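PDB 2HRA: glutamate--tRNA ligase, cytoplasmic, which attaches glutamate to tRNA(Glu) after activating it with ATP, and binds the cofactor Arc1p through its N-terminal GST-like domain. Local coordinates for residues 145-150 / 179-184. Residues are numbered along the deposited sequence; the frame is centred on the assembly and turned at random.
Sequences ALRSNG and EAHDFL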
loop_
_atom_site.group_PDB
_atom_site.type_symbol
_atom_site.label_atom_id
_atom_site.label_comp_id
_atom_site.label_asym_id
_atom_site.label_seq_id
_atom_site.Cartn_x
_atom_site.Cartn_y
_atom_site.Cartn_z
ATOM N N ALA A 145 0.246 -1.096 -4.123
ATOM C CA ALA A 145 -0.331 -1.629 -5.356
ATOM C C ALA A 145 0.642 -2.617 -6.018
ATOM O O ALA A 145 0.249 -3.721 -6.409
ATOM C CB ALA A 145 -0.712 -0.488 -6.315
ATOM N N LEU A 146 1.914 -2.247 -6.151
ATOM C CA LEU A 146 2.879 -3.148 -6.833
ATOM C C LEU A 146 3.216 -4.391 -6.000
ATOM O O LEU A 146 3.404 -5.499 -6.550
ATOM C CB LEU A 146 4.157 -2.379 -7.255
ATOM C CG LEU A 146 3.945 -1.222 -8.262
ATOM C CD1 LEU A 146 5.251 -0.429 -8.430
ATOM C CD2 LEU A 146 3.458 -1.711 -9.617
ATOM N N ARG A 147 3.244 -4.246 -4.681
ATOM C CA ARG A 147 3.421 -5.384 -3.777
ATOM C C ARG A 147 2.299 -6.386 -3.999
ATOM O O ARG A 147 2.521 -7.585 -3.974
ATOM C CB ARG A 147 3.447 -4.957 -2.298
ATOM C CG ARG A 147 3.719 -6.077 -1.279
ATOM C CD ARG A 147 4.975 -6.854 -1.670
ATOM N NE ARG A 147 5.252 -8.002 -0.822
ATOM C CZ ARG A 147 4.783 -9.221 -1.027
ATOM N NH1 ARG A 147 3.977 -9.494 -2.053
ATOM N NH2 ARG A 147 5.110 -10.172 -0.183
ATOM N N SER A 148 1.097 -5.889 -4.228
ATOM C CA SER A 148 -0.067 -6.774 -4.387
ATOM C C SER A 148 -0.053 -7.474 -5.757
ATOM O O SER A 148 -0.677 -8.521 -5.930
ATOM C CB SER A 148 -1.374 -5.975 -4.207
ATOM O OG SER A 148 -1.795 -5.396 -5.451
ATOM N N ASN A 149 0.653 -6.897 -6.734
ATOM C CA ASN A 149 0.578 -7.333 -8.143
ATOM C C ASN A 149 1.821 -8.077 -8.591
ATOM O O ASN A 149 2.829 -7.460 -8.944
ATOM C CB ASN A 149 0.383 -6.124 -9.041
ATOM C CG ASN A 149 0.024 -6.476 -10.450
ATOM O OD1 ASN A 149 -0.579 -5.656 -11.139
ATOM N ND2 ASN A 149 0.370 -7.691 -10.905
ATOM N N GLY A 150 1.706 -9.404 -8.623
ATOM C CA GLY A 150 2.812 -10.298 -8.930
ATOM C C GLY A 150 3.350 -10.185 -10.352
ATOM O O GLY A 150 4.469 -10.601 -10.615
ATOM N N GLU A 179 8.251 -5.131 5.711
ATOM C CA GLU A 179 7.808 -6.204 6.621
ATOM C C GLU A 179 6.273 -6.281 6.754
ATOM O O GLU A 179 5.761 -7.067 7.560
ATOM C CB GLU A 179 8.452 -6.044 8.006
ATOM C CG GLU A 179 9.957 -6.143 7.961
ATOM C CD GLU A 179 10.597 -6.033 9.320
ATOM O OE1 GLU A 179 9.897 -5.790 10.322
ATOM O OE2 GLU A 179 11.825 -6.179 9.377
ATOM N N ALA A 180 5.533 -5.500 5.963
ATOM C CA ALA A 180 4.078 -5.511 6.061
ATOM C C ALA A 180 3.523 -6.890 5.682
ATOM O O ALA A 180 2.620 -7.404 6.339
ATOM C CB ALA A 180 3.454 -4.408 5.197
ATOM N N HIS A 181 4.072 -7.487 4.637
ATOM C CA HIS A 181 3.689 -8.846 4.257
ATOM C C HIS A 181 3.940 -9.851 5.389
ATOM O O HIS A 181 3.034 -10.572 5.786
ATOM C CB HIS A 181 4.414 -9.297 2.993
ATOM C CG HIS A 181 4.387 -10.777 2.802
ATOM N ND1 HIS A 181 3.290 -11.439 2.300
ATOM C CD2 HIS A 181 5.301 -11.730 3.097
ATOM C CE1 HIS A 181 3.538 -12.738 2.271
ATOM N NE2 HIS A 181 4.752 -12.941 2.752
ATOM N N ASP A 182 5.170 -9.909 5.893
ATOM C CA ASP A 182 5.497 -10.765 7.051
ATOM C C ASP A 182 4.612 -10.494 8.277
ATOM O O ASP A 182 4.166 -11.429 8.932
ATOM C CB ASP A 182 6.969 -10.612 7.444
ATOM C CG ASP A 182 7.911 -11.263 6.440
ATOM O OD1 ASP A 182 9.144 -11.113 6.613
ATOM O OD2 ASP A 182 7.418 -11.940 5.504
ATOM N N PHE A 183 4.348 -9.222 8.571
ATOM C CA PHE A 183 3.414 -8.877 9.629
ATOM C C PHE A 183 2.049 -9.493 9.391
ATOM O O PHE A 183 1.434 -10.057 10.285
ATOM C CB PHE A 183 3.220 -7.367 9.757
ATOM C CG PHE A 183 2.038 -7.002 10.621
ATOM C CD1 PHE A 183 2.143 -7.032 12.009
ATOM C CD2 PHE A 183 0.815 -6.702 10.058
ATOM C CE1 PHE A 183 1.049 -6.738 12.802
ATOM C CE2 PHE A 183 -0.284 -6.407 10.866
ATOM C CZ PHE A 183 -0.161 -6.421 12.225
ATOM N N LEU A 184 1.560 -9.360 8.177
ATOM C CA LEU A 184 0.248 -9.879 7.847
ATOM C C LEU A 184 0.205 -11.407 7.935
ATOM O O LEU A 184 -0.726 -11.986 8.501
ATOM C CB LEU A 184 -0.163 -9.369 6.461
ATOM C CG LEU A 184 -1.580 -9.657 6.020
ATOM C CD1 LEU A 184 -2.591 -9.300 7.089
ATOM C CD2 LEU A 184 -1.832 -8.899 4.701
#
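Arg147, on the last turn of helix 137-148, and His181, on the first turn of helix 180-195, face one another with their CA atoms 8.8 Å apart, too far for the backbones to meet. The long arginine chain and the imidazole together span the gap, burying just 85 Å² in all. Arginine suits this place because its chain carries a flat polar group well beyond the helix. CG leaves anti to the backbone N (chi1 -176°) and the chain then bends at chi2 (52°), which brings the guanidinium to the imidazole. Its NH2 sits above the ring near the CG corner, 3.1 Å from CG of His181 and 3.4 Å from CB of His181. Guanidinium and ring planes are inclined 37° to each other, so the approach is not a flat stack. Although NH2 of Arg147 lies 3.3 Å from ND1 of His181, the geometry does not make a hydrogen bond. Histidine fits because its flat ring offers a face to the guanidinium while ND1 makes a weak hydrogen bond with the hydroxyl of Tyr34, whose side chain also touches Arg147.

In this GST fold, helix 137-148 belongs to the all-helical C-terminal subdomain, while helix 180-195 returns to the thioredoxin-like half, where Ala180, small enough to lie close, packs on Leu37 and Arg41 of helix 34-46. The pair thus lies where the two halves meet at the surface. Arg147 also touches Tyr168, within one of the regions that interact with Arc1p.

An alanine in place of His181 would probably leave NH2 without the ring beneath it, let the guanidinium turn more freely, and deprive Tyr34 of its weak partner. Arg147 over the imidazole and the nearby Asp182 carboxylate probably pull its ionisation in opposite directions.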